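Side-chain contacts in cytosolic IMP-GMP specific 5'-nucleotidase (Legionella pneumophila subsp. pneumophila, PDB 4OHF), which probably hydrolyses purine nucleoside monophosphates such as IMP and GMP with the aid of magnesium, as a member of the HAD superfamily: residues Tyr215-Leu220 with Glu232-Leu237; Leu338-Lys343 with Leu395-Ser400; Ala68-Val73 with Gly302-Gly307. All blocks are in the same frame, centred on the assembly; numbering follows the deposited sequence.

Contact 1: Tyr215-Leu220 with Glu232-Leu237; sequences YSKLLL and EHWQGL
The indole of W234 is packed on both faces. L220 lies over one of them, its CB 3.9 Å from the centroid of the six-membered ring and only 5° off the ring normal, a CH-pi contact; on the opposite face the side-chain amide of Q235, next to W234 in the chain, folds back, CD lying over the ring. At the edge, K217 CG meets W234 CZ2 at 3.9 Å close to the ring plane, and the lysine chain then bends off at chi3.

L220 adds a second touch through its CD1 branch, against CZ3 and CH2 on the benzo side. With W234 CG set between its backbone N and carbonyl carbon (chi1 63°), the indole is thrown across to the helix, and both helical side chains cross it at about a right angle. The contact between the segments is apolar throughout.

L220 also touches L28 and I29; its side chain is about 8 Å from that of the magnesium-binding D25. Helix 213-224 and the loop carrying W234 together form the link between the parallel neighbours 204-208 and 240-243, the beta-alpha-beta crossover typical of the HAD Rossmann-like core.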
# COMPACT_ATOMS: atom_id res chain seq x y z
N TYR B 215 33.01 -21.51 3.12
CA TYR B 215 32.14 -22.66 3.35
C TYR B 215 31.82 -23.39 2.04
O TYR B 215 31.76 -24.62 2.02
CB TYR B 215 30.84 -22.20 4.01
CG TYR B 215 29.82 -23.29 4.23
CD1 TYR B 215 29.95 -24.20 5.28
CD2 TYR B 215 28.73 -23.41 3.38
CE1 TYR B 215 29.00 -25.20 5.48
CE2 TYR B 215 27.78 -24.41 3.57
CZ TYR B 215 27.92 -25.30 4.62
OH TYR B 215 26.97 -26.29 4.81
N SER B 216 31.63 -22.64 0.97
CA SER B 216 31.31 -23.23 -0.32
C SER B 216 32.47 -24.01 -0.90
O SER B 216 32.27 -25.02 -1.57
CB SER B 216 30.91 -22.16 -1.34
OG SER B 216 29.85 -21.38 -0.83
N LYS B 217 33.68 -23.52 -0.66
CA LYS B 217 34.87 -24.18 -1.18
C LYS B 217 35.03 -25.55 -0.53
O LYS B 217 35.39 -26.51 -1.20
CB LYS B 217 36.12 -23.32 -0.90
CG LYS B 217 37.30 -23.67 -1.79
CD LYS B 217 38.42 -22.63 -1.72
CE LYS B 217 39.14 -22.67 -0.38
NZ LYS B 217 40.34 -21.78 -0.36
N LEU B 218 34.73 -25.61 0.77
CA LEU B 218 34.81 -26.86 1.53
C LEU B 218 33.77 -27.86 1.05
O LEU B 218 34.09 -28.99 0.64
CB LEU B 218 34.55 -26.57 2.99
CG LEU B 218 35.24 -27.43 4.04
CD1 LEU B 218 34.45 -27.26 5.33
CD2 LEU B 218 35.32 -28.89 3.64
N LEU B 219 32.51 -27.45 1.09
CA LEU B 219 31.40 -28.29 0.70
C LEU B 219 31.44 -28.76 -0.76
O LEU B 219 31.14 -29.92 -1.05
CB LEU B 219 30.08 -27.57 0.97
CG LEU B 219 28.88 -28.48 1.15
CD1 LEU B 219 28.92 -29.12 2.53
CD2 LEU B 219 27.60 -27.68 0.99
N LEU B 220 31.79 -27.87 -1.67
CA LEU B 220 31.85 -28.24 -3.08
C LEU B 220 32.91 -29.30 -3.29
O LEU B 220 32.70 -30.26 -4.02
CB LEU B 220 32.15 -27.02 -3.95
CG LEU B 220 30.97 -26.06 -4.16
CD1 LEU B 220 31.41 -24.83 -4.92
CD2 LEU B 220 29.87 -26.78 -4.91
N GLU B 232 41.57 -33.42 -12.45
CA GLU B 232 40.49 -32.45 -12.60
C GLU B 232 40.25 -31.68 -11.30
O GLU B 232 40.66 -32.11 -10.23
CB GLU B 232 39.19 -33.15 -13.05
CG GLU B 232 39.12 -33.42 -14.55
CD GLU B 232 37.85 -34.15 -14.98
OE1 GLU B 232 37.60 -34.25 -16.20
OE2 GLU B 232 37.10 -34.62 -14.10
N HIS B 233 39.59 -30.52 -11.41
CA HIS B 233 39.29 -29.68 -10.26
C HIS B 233 37.83 -29.29 -10.33
O HIS B 233 37.37 -28.88 -11.39
CB HIS B 233 40.16 -28.44 -10.29
CG HIS B 233 41.62 -28.75 -10.19
ND1 HIS B 233 42.25 -28.99 -8.99
CD2 HIS B 233 42.56 -28.93 -11.15
CE1 HIS B 233 43.52 -29.30 -9.22
NE2 HIS B 233 43.72 -29.27 -10.52
N TRP B 234 37.10 -29.38 -9.22
CA TRP B 234 35.69 -29.05 -9.26
C TRP B 234 35.43 -27.68 -9.85
O TRP B 234 34.39 -27.45 -10.45
CB TRP B 234 35.04 -29.14 -7.87
CG TRP B 234 35.57 -28.19 -6.84
CD1 TRP B 234 36.49 -28.46 -5.87
CD2 TRP B 234 35.17 -26.83 -6.65
NE1 TRP B 234 36.68 -27.35 -5.08
CE2 TRP B 234 35.89 -26.34 -5.54
CE3 TRP B 234 34.28 -25.98 -7.31
CZ2 TRP B 234 35.74 -25.03 -5.07
CZ3 TRP B 234 34.14 -24.67 -6.85
CH2 TRP B 234 34.86 -24.22 -5.74
N GLN B 235 36.39 -26.78 -9.69
CA GLN B 235 36.25 -25.42 -10.20
C GLN B 235 36.07 -25.36 -11.72
O GLN B 235 35.55 -24.37 -12.24
CB GLN B 235 37.47 -24.59 -9.82
CG GLN B 235 37.62 -24.28 -8.34
CD GLN B 235 38.27 -25.40 -7.56
OE1 GLN B 235 38.71 -25.18 -6.45
NE2 GLN B 235 38.34 -26.59 -8.14
N GLY B 236 36.54 -26.38 -12.43
CA GLY B 236 36.42 -26.40 -13.88
C GLY B 236 34.98 -26.63 -14.32
O GLY B 236 34.61 -26.35 -15.47
N LEU B 237 34.17 -27.13 -13.40
CA LEU B 237 32.77 -27.38 -13.67
C LEU B 237 31.97 -26.07 -13.71
O LEU B 237 30.94 -25.98 -14.37
CB LEU B 237 32.19 -28.28 -12.58
CG LEU B 237 32.67 -29.73 -12.52
CD1 LEU B 237 32.11 -30.39 -11.28
CD2 LEU B 237 32.23 -30.46 -13.77

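Contact 2: Leu338-Lys343 with Leu395-Ser400; sequences LPIEKK and LQEQNS
I340 meets both E397 and Q398, and the closer packing of this contact is its work. CG2, anti to the backbone N, rests against Q398 CB at 4.0 Å, near the point where the two backbones come closest, 6.3 Å between the CA atoms of I340 and Q398. The other branch turns at chi2 (-74°) to bring CG1 and CD1 across the aliphatic part of E397, with 3.8 Å between I340 CG1 and E397 CG; the two side chains cross at about a right angle. L394 and F401 also touch I340, and I344 reaches Q398, so the apolar seam runs on beyond these residues.

Segment 338-343 opens helix 338-367 and 395-400 lies near the C-terminal end of helix 374-399; the helices are the two arms of a long antiparallel helical hairpin projecting from the HAD-like body. Their short axes pass 9.7 Å apart with a signed crossing angle of -156°.

Toward solvent the grip slackens. E397 is exposed, and its carboxylate only skirts I340 CD1; K343 NZ, of opposite charge, stays 6.4 Å from E397 OE1, so no salt bridge spans the arms there. A separate polar flank is made by E341 and Q398, near R408 and Y402, both of them weak partners of E341 OE2. Q398, extended beyond CG, presents NE2 to that same oxygen, carboxylate and amide planes turned 47° apart. As modelled the bond is too short and badly bent, and its detail is doubtful. L338 and K342 of helix 338-367 pack on L463 of the second subunit.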
# COMPACT_ATOMS: atom_id res chain seq x y z
N LEU B 338 -2.31 -46.18 -5.23
CA LEU B 338 -2.97 -46.41 -6.51
C LEU B 338 -4.19 -47.31 -6.42
O LEU B 338 -5.31 -46.88 -6.69
CB LEU B 338 -1.99 -46.97 -7.53
CG LEU B 338 -1.44 -45.94 -8.54
CD1 LEU B 338 -0.65 -46.69 -9.60
CD2 LEU B 338 -2.57 -45.16 -9.20
N PRO B 339 -4.01 -48.57 -6.03
CA PRO B 339 -5.19 -49.42 -5.96
C PRO B 339 -6.37 -48.77 -5.23
O PRO B 339 -7.52 -48.92 -5.66
CB PRO B 339 -4.67 -50.68 -5.27
CG PRO B 339 -3.52 -50.19 -4.45
CD PRO B 339 -2.86 -49.21 -5.36
N ILE B 340 -6.12 -48.05 -4.14
CA ILE B 340 -7.23 -47.40 -3.43
C ILE B 340 -7.76 -46.21 -4.23
O ILE B 340 -8.97 -45.97 -4.26
CB ILE B 340 -6.81 -46.91 -2.02
CG1 ILE B 340 -6.62 -48.09 -1.07
CG2 ILE B 340 -7.88 -46.01 -1.44
CD1 ILE B 340 -7.93 -48.75 -0.61
N GLU B 341 -6.86 -45.48 -4.87
CA GLU B 341 -7.24 -44.31 -5.67
C GLU B 341 -8.19 -44.73 -6.78
O GLU B 341 -9.12 -44.02 -7.14
CB GLU B 341 -5.99 -43.66 -6.29
CG GLU B 341 -5.79 -42.18 -5.98
CD GLU B 341 -4.53 -41.90 -5.15
OE1 GLU B 341 -3.44 -42.39 -5.55
OE2 GLU B 341 -4.63 -41.20 -4.11
N LYS B 342 -7.93 -45.91 -7.33
CA LYS B 342 -8.77 -46.45 -8.39
C LYS B 342 -10.11 -46.85 -7.81
O LYS B 342 -11.16 -46.59 -8.39
CB LYS B 342 -8.08 -47.67 -9.03
CG LYS B 342 -6.78 -47.33 -9.75
CD LYS B 342 -6.09 -48.57 -10.31
CE LYS B 342 -4.74 -48.25 -10.93
NZ LYS B 342 -3.99 -49.49 -11.29
N LYS B 343 -10.06 -47.48 -6.64
CA LYS B 343 -11.26 -47.95 -5.95
C LYS B 343 -12.17 -46.76 -5.69
O LYS B 343 -13.39 -46.84 -5.88
CB LYS B 343 -10.89 -48.60 -4.62
CG LYS B 343 -11.94 -49.57 -4.08
CD LYS B 343 -11.99 -50.83 -4.95
CE LYS B 343 -10.64 -51.54 -4.96
NZ LYS B 343 -10.18 -51.85 -3.58
N LEU B 395 -11.87 -43.43 1.56
CA LEU B 395 -11.11 -42.20 1.73
C LEU B 395 -10.20 -42.30 2.97
O LEU B 395 -9.00 -42.08 2.86
CB LEU B 395 -12.04 -40.99 1.85
CG LEU B 395 -12.87 -40.59 0.61
CD1 LEU B 395 -13.80 -39.43 0.96
CD2 LEU B 395 -11.96 -40.21 -0.54
N GLN B 396 -10.78 -42.62 4.13
CA GLN B 396 -10.02 -42.77 5.38
C GLN B 396 -8.82 -43.68 5.13
O GLN B 396 -7.73 -43.48 5.67
CB GLN B 396 -10.91 -43.38 6.47
CG GLN B 396 -10.13 -44.12 7.57
CD GLN B 396 -11.00 -45.03 8.45
OE1 GLN B 396 -11.76 -45.87 7.95
NE2 GLN B 396 -10.86 -44.89 9.77
N GLU B 397 -9.03 -44.70 4.31
CA GLU B 397 -8.00 -45.66 3.95
C GLU B 397 -6.92 -44.98 3.11
O GLU B 397 -5.72 -45.27 3.24
CB GLU B 397 -8.63 -46.79 3.17
CG GLU B 397 -7.66 -47.76 2.58
CD GLU B 397 -8.03 -49.17 2.91
OE1 GLU B 397 -9.04 -49.67 2.36
OE2 GLU B 397 -7.31 -49.76 3.76
N GLN B 398 -7.35 -44.09 2.23
CA GLN B 398 -6.42 -43.38 1.37
C GLN B 398 -5.53 -42.46 2.19
O GLN B 398 -4.38 -42.23 1.84
CB GLN B 398 -7.16 -42.55 0.33
CG GLN B 398 -6.25 -41.68 -0.50
CD GLN B 398 -7.03 -40.85 -1.51
OE1 GLN B 398 -7.90 -40.06 -1.13
NE2 GLN B 398 -6.73 -41.03 -2.79
N ASN B 399 -6.07 -41.93 3.28
CA ASN B 399 -5.32 -41.02 4.13
C ASN B 399 -4.11 -41.64 4.82
O ASN B 399 -3.11 -40.96 5.06
CB ASN B 399 -6.27 -40.40 5.16
CG ASN B 399 -7.17 -39.34 4.54
OD1 ASN B 399 -8.07 -38.81 5.19
ND2 ASN B 399 -6.93 -39.03 3.27
N SER B 400 -4.20 -42.93 5.12
CA SER B 400 -3.11 -43.62 5.78
C SER B 400 -1.82 -43.70 4.95
O SER B 400 -0.77 -44.08 5.48
CB SER B 400 -3.54 -45.04 6.17
OG SER B 400 -3.93 -45.79 5.03

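Contact 3: Ala68-Val73 with Gly302-Gly307; sequences AIRGLV and GDHIYG. With MG (magnesium ion), chain J.
The backbone oxygen of D303 takes the hydrogen bond from R70 NH2 at 2.7 Å (N-H...O 145°), with the donor lying in the carbonyl plane. A water reinforces the link, accepting from R70 NH1 at 3.2 Å and giving a weak bond to D303 O. R70 reaches this spot because its chain is fully extended from CG to NE, and its guanidinium then lies over the H304 ring in an offset stack, centres 3.8 Å apart and planes 27° apart, NH2 shifted toward the rim. R70 thus holds both the backbone of metal-binding D303 and the histidine ring that bonds D303 OD2. Salt bridges to D125 and E326 further fix the guanidinium and should balance its charge.

D303 follows strand 298-302 in a GDxxxxD sequence, as in motif IV of HAD phosphatases. Its OD1 binds magnesium at 2.2 Å beside D23 OD1 and the backbone O of D25, and also hydrogen-bonds to T27 OG1.

H304 steadies the other oxygen: ND1 donates to D303 OD2 at 2.8 Å, nearly straight at 172°, in the ring plane and onto the anti lone pair. R70 stands on a type II turn, I69 to L72, that leads into strand 73-75 of the antiparallel sheet.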
# COMPACT_ATOMS: atom_id res chain seq x y z
N ALA B 68 4.77 -32.08 10.95
CA ALA B 68 4.42 -31.05 9.99
C ALA B 68 4.82 -31.46 8.56
O ALA B 68 5.55 -32.44 8.35
CB ALA B 68 5.08 -29.73 10.37
N ILE B 69 4.33 -30.71 7.59
CA ILE B 69 4.61 -30.99 6.20
C ILE B 69 4.98 -29.70 5.49
O ILE B 69 4.76 -28.61 6.03
CB ILE B 69 3.38 -31.68 5.57
CG1 ILE B 69 3.84 -32.97 4.92
CG2 ILE B 69 2.62 -30.76 4.61
CD1 ILE B 69 2.73 -33.72 4.25
N ARG B 70 5.56 -29.79 4.29
CA ARG B 70 5.95 -28.58 3.58
C ARG B 70 4.74 -27.84 3.01
O ARG B 70 3.74 -28.46 2.68
CB ARG B 70 6.93 -28.92 2.45
CG ARG B 70 7.42 -27.71 1.64
CD ARG B 70 8.44 -28.14 0.61
NE ARG B 70 9.02 -27.01 -0.11
CZ ARG B 70 10.01 -27.12 -0.98
NH1 ARG B 70 10.54 -28.31 -1.25
NH2 ARG B 70 10.48 -26.04 -1.60
N GLY B 71 4.84 -26.52 2.91
CA GLY B 71 3.77 -25.71 2.35
C GLY B 71 2.78 -25.08 3.31
O GLY B 71 1.96 -24.27 2.90
N LEU B 72 2.86 -25.42 4.59
CA LEU B 72 1.94 -24.89 5.58
C LEU B 72 2.10 -23.39 5.81
O LEU B 72 3.16 -22.82 5.54
CB LEU B 72 2.08 -25.63 6.91
CG LEU B 72 1.92 -27.15 6.81
CD1 LEU B 72 1.87 -27.75 8.22
CD2 LEU B 72 0.65 -27.49 6.02
N VAL B 73 1.04 -22.77 6.31
CA VAL B 73 1.03 -21.34 6.59
C VAL B 73 0.83 -21.05 8.07
O VAL B 73 -0.03 -21.66 8.73
CB VAL B 73 -0.11 -20.62 5.82
CG1 VAL B 73 -0.16 -19.16 6.23
CG2 VAL B 73 0.09 -20.77 4.32
N GLY B 302 16.55 -23.46 -8.03
CA GLY B 302 16.60 -23.37 -6.58
C GLY B 302 15.83 -24.50 -5.91
O GLY B 302 15.30 -25.39 -6.59
N ASP B 303 15.75 -24.46 -4.58
CA ASP B 303 15.04 -25.49 -3.82
C ASP B 303 13.84 -24.96 -3.05
O ASP B 303 13.01 -25.73 -2.59
CB ASP B 303 15.99 -26.20 -2.86
CG ASP B 303 16.90 -25.24 -2.14
OD1 ASP B 303 17.98 -24.94 -2.66
OD2 ASP B 303 16.53 -24.76 -1.06
N HIS B 304 13.74 -23.64 -2.91
CA HIS B 304 12.60 -23.06 -2.21
C HIS B 304 12.18 -21.73 -2.82
O HIS B 304 13.02 -21.00 -3.32
CB HIS B 304 12.89 -22.90 -0.70
CG HIS B 304 12.90 -24.21 0.04
ND1 HIS B 304 13.99 -25.05 0.06
CD2 HIS B 304 11.92 -24.84 0.74
CE1 HIS B 304 13.69 -26.15 0.73
NE2 HIS B 304 12.44 -26.05 1.15
N ILE B 305 10.88 -21.43 -2.80
CA ILE B 305 10.36 -20.18 -3.37
C ILE B 305 10.75 -18.97 -2.56
O ILE B 305 10.44 -18.89 -1.37
CB ILE B 305 8.83 -20.18 -3.51
CG1 ILE B 305 8.39 -21.08 -4.67
CG2 ILE B 305 8.32 -18.77 -3.78
CD1 ILE B 305 8.68 -22.52 -4.46
N TYR B 306 11.41 -18.01 -3.21
CA TYR B 306 11.86 -16.77 -2.56
C TYR B 306 10.74 -15.79 -2.23
O TYR B 306 10.61 -14.74 -2.87
CB TYR B 306 12.91 -16.07 -3.43
CG TYR B 306 14.25 -16.77 -3.44
CD1 TYR B 306 15.07 -16.71 -2.31
CD2 TYR B 306 14.65 -17.55 -4.52
CE1 TYR B 306 16.26 -17.43 -2.26
CE2 TYR B 306 15.85 -18.28 -4.48
CZ TYR B 306 16.64 -18.21 -3.33
OH TYR B 306 17.81 -18.94 -3.24
N GLY B 307 9.93 -16.13 -1.24
CA GLY B 307 8.84 -15.25 -0.86
C GLY B 307 7.94 -14.84 -2.00
O GLY B 307 7.29 -15.68 -2.62
MG MG J . 19.36 -23.68 -1.48
O HOH W 1 13.42 -29.12 -2.46
O HOH W 2 18.65 -22.49 0.07

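Overall arrangement
The chain enters contact 3 first, at 68-73, and closes it 229 residues later at 302-307; contact 1 is nested inside that span, and contact 2 follows. Contact 3, about 4 Å from the chain centre to its own centre, joins the magnesium-binding loop after strand 298-302 of the mixed sheet to the approach to the smaller antiparallel sheet. Contact 1, the two centres about 28 Å apart, packs a peripheral crossover of the same mixed sheet, between strands 204-208 and 240-243. Contact 2 sits at the base of the helical hairpin, its centre about 26 Å from that of contact 3. Contacts 1 and 2, centres about 46 Å apart, fall on opposite sides of the chain centre, and none of the contacts touch.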